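Local coordinates for protein DELTA1-pyrroline-2-carboxylate reductase (Thermococcus litoralis DSM 5473, PDB 6T3E) that catalyses the NAD(P)H-dependent reduction of delta1-pyrroline-2-carboxylate to L-proline, at residues Y81-L95 against P105-K117. Sequence-based numbering, arbitrary orientation.
With NAI (1,4-dihydronicotinamide adenine dinucleotide), chain F; PRO (proline), chain E.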
loop_
_atom_site.group_PDB
_atom_site.type_symbol
_atom_site.label_atom_id
_atom_site.label_comp_id
_atom_site.label_asym_id
_atom_site.label_seq_id
_atom_site.Cartn_x
_atom_site.Cartn_y
_atom_site.Cartn_z
ATOM N N TYR B 81 -0.903 -10.582 -4.328
ATOM C CA TYR B 81 0.033 -11.688 -4.435
ATOM C C TYR B 81 -0.638 -12.791 -5.230
ATOM O O TYR B 81 -1.689 -13.301 -4.829
ATOM C CB TYR B 81 0.467 -12.186 -3.051
ATOM C CG TYR B 81 1.338 -13.417 -3.101
ATOM C CD1 TYR B 81 2.318 -13.565 -4.081
ATOM C CD2 TYR B 81 1.173 -14.438 -2.179
ATOM C CE1 TYR B 81 3.112 -14.702 -4.134
ATOM C CE2 TYR B 81 1.957 -15.578 -2.222
ATOM C CZ TYR B 81 2.921 -15.710 -3.202
ATOM O OH TYR B 81 3.691 -16.851 -3.236
ATOM N N LEU B 82 -0.044 -13.148 -6.360
ATOM C CA LEU B 82 -0.513 -14.275 -7.155
ATOM C C LEU B 82 0.490 -15.399 -6.959
ATOM O O LEU B 82 1.627 -15.321 -7.442
ATOM C CB LEU B 82 -0.671 -13.903 -8.627
ATOM C CG LEU B 82 -1.330 -12.560 -8.906
ATOM C CD1 LEU B 82 -1.600 -12.415 -10.388
ATOM C CD2 LEU B 82 -2.606 -12.428 -8.093
ATOM N N GLU B 83 0.049 -16.451 -6.270
ATOM C CA GLU B 83 0.966 -17.440 -5.725
ATOM C C GLU B 83 1.437 -18.430 -6.775
ATOM O O GLU B 83 2.600 -18.843 -6.739
ATOM C CB GLU B 83 0.300 -18.154 -4.549
ATOM C CG GLU B 83 -0.485 -17.177 -3.659
ATOM C CD GLU B 83 -1.528 -17.828 -2.763
ATOM O OE1 GLU B 83 -2.621 -18.168 -3.274
ATOM O OE2 GLU B 83 -1.263 -17.966 -1.541
ATOM N N ASP B 84 0.586 -18.778 -7.740
ATOM C CA ASP B 84 1.032 -19.629 -8.839
ATOM C C ASP B 84 2.031 -18.898 -9.730
ATOM O O ASP B 84 3.101 -19.428 -10.049
ATOM C CB ASP B 84 -0.170 -20.098 -9.657
ATOM C CG ASP B 84 -0.885 -21.259 -9.012
ATOM O OD1 ASP B 84 -0.298 -21.898 -8.106
ATOM O OD2 ASP B 84 -2.043 -21.522 -9.403
ATOM N N SER B 85 1.702 -17.675 -10.136
ATOM C CA SER B 85 2.610 -16.879 -10.946
ATOM C C SER B 85 3.763 -16.305 -10.137
ATOM O O SER B 85 4.736 -15.823 -10.731
ATOM C CB SER B 85 1.838 -15.753 -11.641
ATOM O OG SER B 85 1.122 -16.253 -12.759
ATOM N N GLU B 86 3.681 -16.355 -8.810
ATOM C CA GLU B 86 4.700 -15.782 -7.933
ATOM C C GLU B 86 4.952 -14.317 -8.280
ATOM O O GLU B 86 6.084 -13.879 -8.488
ATOM C CB GLU B 86 5.989 -16.597 -7.980
ATOM C CG GLU B 86 5.856 -17.977 -7.382
ATOM C CD GLU B 86 5.907 -17.984 -5.859
ATOM O OE1 GLU B 86 5.555 -16.952 -5.244
ATOM O OE2 GLU B 86 6.307 -19.030 -5.278
ATOM N N ALA B 87 3.864 -13.563 -8.339
ATOM C CA ALA B 87 3.881 -12.130 -8.585
ATOM C C ALA B 87 3.404 -11.450 -7.312
ATOM O O ALA B 87 2.229 -11.556 -6.951
ATOM C CB ALA B 87 2.990 -11.764 -9.772
ATOM N N LEU B 88 4.323 -10.799 -6.610
ATOM C CA LEU B 88 4.037 -10.102 -5.356
ATOM C C LEU B 88 4.342 -8.627 -5.601
ATOM O O LEU B 88 5.510 -8.224 -5.567
ATOM C CB LEU B 88 4.856 -10.668 -4.189
ATOM C CG LEU B 88 4.677 -9.968 -2.831
ATOM C CD1 LEU B 88 3.184 -9.917 -2.370
ATOM C CD2 LEU B 88 5.558 -10.585 -1.757
ATOM N N ALA B 89 3.299 -7.834 -5.888
ATOM C CA ALA B 89 3.476 -6.461 -6.341
ATOM C C ALA B 89 2.476 -5.522 -5.691
ATOM O O ALA B 89 1.347 -5.902 -5.356
ATOM C CB ALA B 89 3.339 -6.332 -7.857
ATOM N N VAL B 90 2.894 -4.264 -5.581
ATOM C CA VAL B 90 2.038 -3.177 -5.135
ATOM C C VAL B 90 2.184 -1.997 -6.100
ATOM O O VAL B 90 3.292 -1.646 -6.517
ATOM C CB VAL B 90 2.385 -2.781 -3.684
ATOM C CG1 VAL B 90 3.859 -2.381 -3.566
ATOM C CG2 VAL B 90 1.432 -1.690 -3.161
ATOM N N LYS B 91 1.058 -1.397 -6.473
ATOM C CA LYS B 91 1.043 -0.214 -7.322
ATOM C C LYS B 91 0.549 0.970 -6.507
ATOM O O LYS B 91 -0.421 0.846 -5.754
ATOM C CB LYS B 91 0.151 -0.420 -8.551
ATOM C CG LYS B 91 0.104 0.767 -9.524
ATOM C CD LYS B 91 -0.663 0.414 -10.807
ATOM C CE LYS B 91 -2.168 0.661 -10.649
ATOM N NZ LYS B 91 -2.924 0.581 -11.944
ATOM N N VAL B 92 1.245 2.096 -6.622
ATOM C CA VAL B 92 0.837 3.356 -6.015
ATOM C C VAL B 92 0.414 4.256 -7.162
ATOM O O VAL B 92 1.262 4.719 -7.929
ATOM C CB VAL B 92 1.955 3.995 -5.190
ATOM C CG1 VAL B 92 1.426 5.236 -4.512
ATOM C CG2 VAL B 92 2.508 2.996 -4.170
ATOM N N VAL B 93 -0.894 4.432 -7.340
ATOM C CA VAL B 93 -1.446 5.211 -8.441
ATOM C C VAL B 93 -2.307 6.340 -7.886
ATOM O O VAL B 93 -3.050 6.160 -6.913
ATOM C CB VAL B 93 -2.265 4.330 -9.406
ATOM C CG1 VAL B 93 -3.395 3.646 -8.674
ATOM C CG2 VAL B 93 -2.823 5.173 -10.531
ATOM N N SER B 94 -2.251 7.489 -8.552
ATOM C CA SER B 94 -2.941 8.686 -8.106
ATOM C C SER B 94 -3.805 9.232 -9.230
ATOM O O SER B 94 -3.499 9.063 -10.416
ATOM C CB SER B 94 -1.962 9.762 -7.639
ATOM O OG SER B 94 -1.103 10.133 -8.698
ATOM N N LEU B 95 -4.907 9.864 -8.832
ATOM C CA LEU B 95 -5.867 10.476 -9.746
ATOM C C LEU B 95 -6.059 11.935 -9.352
ATOM O O LEU B 95 -6.627 12.221 -8.295
ATOM C CB LEU B 95 -7.193 9.727 -9.698
ATOM C CG LEU B 95 -8.336 10.388 -10.453
ATOM C CD1 LEU B 95 -7.922 10.555 -11.890
ATOM C CD2 LEU B 95 -9.613 9.564 -10.356
ATOM N N PRO B 105 -0.308 14.317 -16.532
ATOM C CA PRO B 105 -1.417 13.383 -16.752
ATOM C C PRO B 105 -2.286 13.260 -15.512
ATOM O O PRO B 105 -1.836 13.493 -14.385
ATOM C CB PRO B 105 -0.712 12.060 -17.073
ATOM C CG PRO B 105 0.703 12.435 -17.425
ATOM C CD PRO B 105 1.003 13.647 -16.607
ATOM N N SER B 106 -3.558 12.920 -15.730
ATOM C CA SER B 106 -4.454 12.743 -14.587
ATOM C C SER B 106 -3.993 11.585 -13.703
ATOM O O SER B 106 -4.030 11.671 -12.468
ATOM C CB SER B 106 -5.888 12.516 -15.068
ATOM O OG SER B 106 -6.373 13.654 -15.778
ATOM N N VAL B 107 -3.501 10.518 -14.315
ATOM C CA VAL B 107 -3.177 9.290 -13.602
ATOM C C VAL B 107 -1.670 9.078 -13.669
ATOM O O VAL B 107 -1.080 9.054 -14.757
ATOM C CB VAL B 107 -3.956 8.094 -14.173
ATOM C CG1 VAL B 107 -3.410 6.796 -13.648
ATOM C CG2 VAL B 107 -5.426 8.230 -13.810
ATOM N N LEU B 108 -1.048 8.979 -12.498
ATOM C CA LEU B 108 0.373 8.720 -12.339
ATOM C C LEU B 108 0.537 7.526 -11.415
ATOM O O LEU B 108 -0.160 7.425 -10.402
ATOM C CB LEU B 108 1.093 9.962 -11.757
ATOM C CG LEU B 108 1.007 11.273 -12.560
ATOM C CD1 LEU B 108 1.742 12.417 -11.879
ATOM C CD2 LEU B 108 1.575 11.045 -13.981
ATOM N N ALA B 109 1.428 6.601 -11.772
ATOM C CA ALA B 109 1.562 5.372 -11.006
ATOM C C ALA B 109 3.025 4.947 -10.901
ATOM O O ALA B 109 3.872 5.304 -11.726
ATOM C CB ALA B 109 0.730 4.232 -11.620
ATOM N N SER B 110 3.298 4.148 -9.867
ATOM C CA SER B 110 4.561 3.454 -9.675
ATOM C C SER B 110 4.247 2.046 -9.192
ATOM O O SER B 110 3.294 1.849 -8.429
ATOM C CB SER B 110 5.452 4.153 -8.647
ATOM O OG SER B 110 5.524 5.543 -8.869
ATOM N N ILE B 111 5.050 1.071 -9.620
ATOM C CA ILE B 111 4.833 -0.331 -9.283
ATOM C C ILE B 111 6.098 -0.886 -8.649
ATOM O O ILE B 111 7.195 -0.699 -9.188
ATOM C CB ILE B 111 4.446 -1.166 -10.514
ATOM C CG1 ILE B 111 3.104 -0.680 -11.069
ATOM C CG2 ILE B 111 4.446 -2.674 -10.154
ATOM C CD1 ILE B 111 2.556 -1.508 -12.213
ATOM N N LEU B 112 5.940 -1.568 -7.507
ATOM C CA LEU B 112 7.039 -2.194 -6.787
ATOM C C LEU B 112 6.835 -3.704 -6.792
ATOM O O LEU B 112 5.750 -4.196 -6.458
ATOM C CB LEU B 112 7.146 -1.675 -5.344
ATOM C CG LEU B 112 8.338 -2.205 -4.517
ATOM C CD1 LEU B 112 9.551 -1.283 -4.632
ATOM C CD2 LEU B 112 7.999 -2.404 -3.060
ATOM N N LEU B 113 7.870 -4.431 -7.199
ATOM C CA LEU B 113 7.861 -5.884 -7.247
ATOM C C LEU B 113 8.771 -6.402 -6.151
ATOM O O LEU B 113 9.952 -6.033 -6.100
ATOM C CB LEU B 113 8.355 -6.388 -8.602
ATOM C CG LEU B 113 7.776 -7.662 -9.191
ATOM C CD1 LEU B 113 6.329 -7.423 -9.535
ATOM C CD2 LEU B 113 8.564 -8.013 -10.432
ATOM N N ASN B 114 8.243 -7.292 -5.323
ATOM C CA ASN B 114 8.985 -7.888 -4.224
ATOM C C ASN B 114 9.177 -9.378 -4.489
ATOM O O ASN B 114 8.371 -10.019 -5.179
ATOM C CB ASN B 114 8.267 -7.692 -2.885
ATOM C CG ASN B 114 8.260 -6.265 -2.429
ATOM O OD1 ASN B 114 7.279 -5.527 -2.670
ATOM N ND2 ASN B 114 9.316 -5.865 -1.717
ATOM N N ASP B 115 10.233 -9.926 -3.876
ATOM C CA ASP B 115 10.552 -11.333 -4.017
ATOM C C ASP B 115 9.741 -12.134 -3.010
ATOM O O ASP B 115 9.845 -11.882 -1.799
ATOM C CB ASP B 115 12.043 -11.554 -3.803
ATOM C CG ASP B 115 12.465 -12.987 -4.030
ATOM O OD1 ASP B 115 11.618 -13.882 -4.180
ATOM O OD2 ASP B 115 13.683 -13.202 -4.121
ATOM N N PRO B 116 8.903 -13.073 -3.460
ATOM C CA PRO B 116 8.088 -13.821 -2.492
ATOM C C PRO B 116 8.904 -14.635 -1.496
ATOM O O PRO B 116 8.424 -14.896 -0.383
ATOM C CB PRO B 116 7.227 -14.737 -3.377
ATOM C CG PRO B 116 7.283 -14.090 -4.757
ATOM C CD PRO B 116 8.657 -13.498 -4.849
ATOM N N LYS B 117 10.128 -15.041 -1.849
ATOM C CA LYS B 117 10.920 -15.909 -0.978
ATOM C C LYS B 117 11.602 -15.158 0.167
ATOM O O LYS B 117 11.803 -15.729 1.247
ATOM C CB LYS B 117 11.951 -16.669 -1.813
ATOM C CG LYS B 117 11.307 -17.756 -2.678
ATOM C CD LYS B 117 12.273 -18.389 -3.648
ATOM C CE LYS B 117 11.559 -19.399 -4.549
ATOM N NZ LYS B 117 11.615 -19.057 -6.017
HETATM P PA NAI F . -7.502 11.786 -18.839
HETATM O O1A NAI F . -7.663 13.071 -18.069
HETATM O O2A NAI F . -6.141 11.753 -19.507
HETATM O O5B NAI F . -8.712 11.546 -19.928
HETATM C C5B NAI F . -10.014 11.834 -19.431
HETATM C C4B NAI F . -10.922 12.335 -20.638
HETATM O O4B NAI F . -12.155 12.425 -20.266
HETATM C C3B NAI F . -10.489 13.764 -21.038
HETATM O O3B NAI F . -10.124 13.759 -22.344
HETATM C C2B NAI F . -11.745 14.619 -20.770
HETATM O O2B NAI F . -11.808 15.794 -21.719
HETATM C C1B NAI F . -12.714 13.772 -20.974
HETATM N N9A NAI F . -13.944 14.182 -20.352
HETATM C C8A NAI F . -14.026 14.551 -19.071
HETATM N N7A NAI F . -15.294 14.865 -18.825
HETATM C C5A NAI F . -15.998 14.687 -19.956
HETATM C C6A NAI F . -17.333 14.870 -20.222
HETATM N N6A NAI F . -18.444 15.318 -19.403
HETATM N N1A NAI F . -17.812 14.626 -21.441
HETATM C C2A NAI F . -16.970 14.182 -22.407
HETATM N N3A NAI F . -15.652 13.998 -22.141
HETATM C C4A NAI F . -15.173 14.263 -20.900
HETATM O O3 NAI F . -7.634 10.568 -17.713
HETATM P PN NAI F . -7.583 8.949 -18.105
HETATM O O1N NAI F . -6.196 8.494 -17.697
HETATM O O2N NAI F . -7.872 8.728 -19.563
HETATM O O5D NAI F . -8.704 8.162 -17.232
HETATM C C5D NAI F . -9.984 8.107 -17.744
HETATM C C4D NAI F . -10.919 7.525 -16.651
HETATM O O4D NAI F . -10.648 6.259 -16.401
HETATM C C3D NAI F . -10.699 8.270 -15.326
HETATM O O3D NAI F . -11.922 8.473 -14.718
HETATM C C2D NAI F . -9.875 7.302 -14.465
HETATM O O2D NAI F . -10.105 7.643 -12.992
HETATM C C1D NAI F . -10.356 6.138 -14.817
HETATM N N1N NAI F . -9.358 5.076 -14.606
HETATM C C2N NAI F . -9.746 3.781 -14.079
HETATM C C3N NAI F . -8.827 2.548 -14.305
HETATM C C7N NAI F . -9.547 1.173 -14.343
HETATM O O7N NAI F . -10.720 1.167 -14.267
HETATM N N7N NAI F . -8.772 -0.081 -14.474
HETATM C C4N NAI F . -7.523 2.692 -15.063
HETATM C C5N NAI F . -6.983 4.128 -15.086
HETATM C C6N NAI F . -7.960 5.304 -14.920
HETATM N N PRO E . -8.288 3.762 -10.754
HETATM C CA PRO E . -7.118 3.501 -11.597
HETATM C C PRO E . -6.377 2.206 -11.273
HETATM O O PRO E . -6.908 1.275 -10.650
HETATM C CB PRO E . -6.226 4.709 -11.316
HETATM C CG PRO E . -7.192 5.825 -11.064
HETATM C CD PRO E . -8.445 5.201 -10.467
HETATM O OXT PRO E . -5.208 2.067 -11.635
#
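Val90 and Leu112, Val92 and Ser110, and Ser94 and Leu108 form the hydrogen-bonded pairs of an antiparallel beta hairpin, strands 87-95 and 107-114, whose axes run at 170° to each other. The hairpin lies inside the mixed sheet of this ornithine cyclodeaminase/mu-crystallin family enzyme, flanked by strands 73-82 and 121-126. Each of these pairs exchanges two backbone bonds. The shortest runs from Val92 N to Ser110 O at 2.7 Å; the longest joins Leu108 N to Ser94 O at 3.2 Å. In the non-hydrogen-bonded pairs between them, CA-H...O contacts fill in, as from Lys91 CA to Ser110 O.

Apolar contacts differ by face. On that of Val90, the CG1 methyl sits between backbone N and carbonyl carbon (chi1 57°) and lies alongside Leu112 CB at 3.8 Å; Tyr77 of the second subunit packs on Val90. On the other face, Val93 CG2 meets Val107 CG1 and Leu113 CD1 meets Ala89 CB, while helix 324-341 covers Ile111 and Leu113.

This second face also carries the ligand contacts. The Lys91 chain crosses Ile111, its CG 3.7 Å from Ile111 CG1, then bends at chi3 (87°) to bring NZ within 2.7 Å of proline OXT. Asp327 and Thr131 also hold NZ, and Arg63 and Arg134 bind the proline too. A methionine in place of Lys91 would probably leave the proline carboxylate and Asp327 without their shared cationic partner. Val93 CG2 touches proline CB, and Leu95 CD2 approaches NADH O2D.

At the far end, Pro116 packs obliquely on the Tyr81 ring and on Glu86. At the cofactor end, Ser106 OG donates to the diphosphate oxygen O1A of NADH at 2.7 Å.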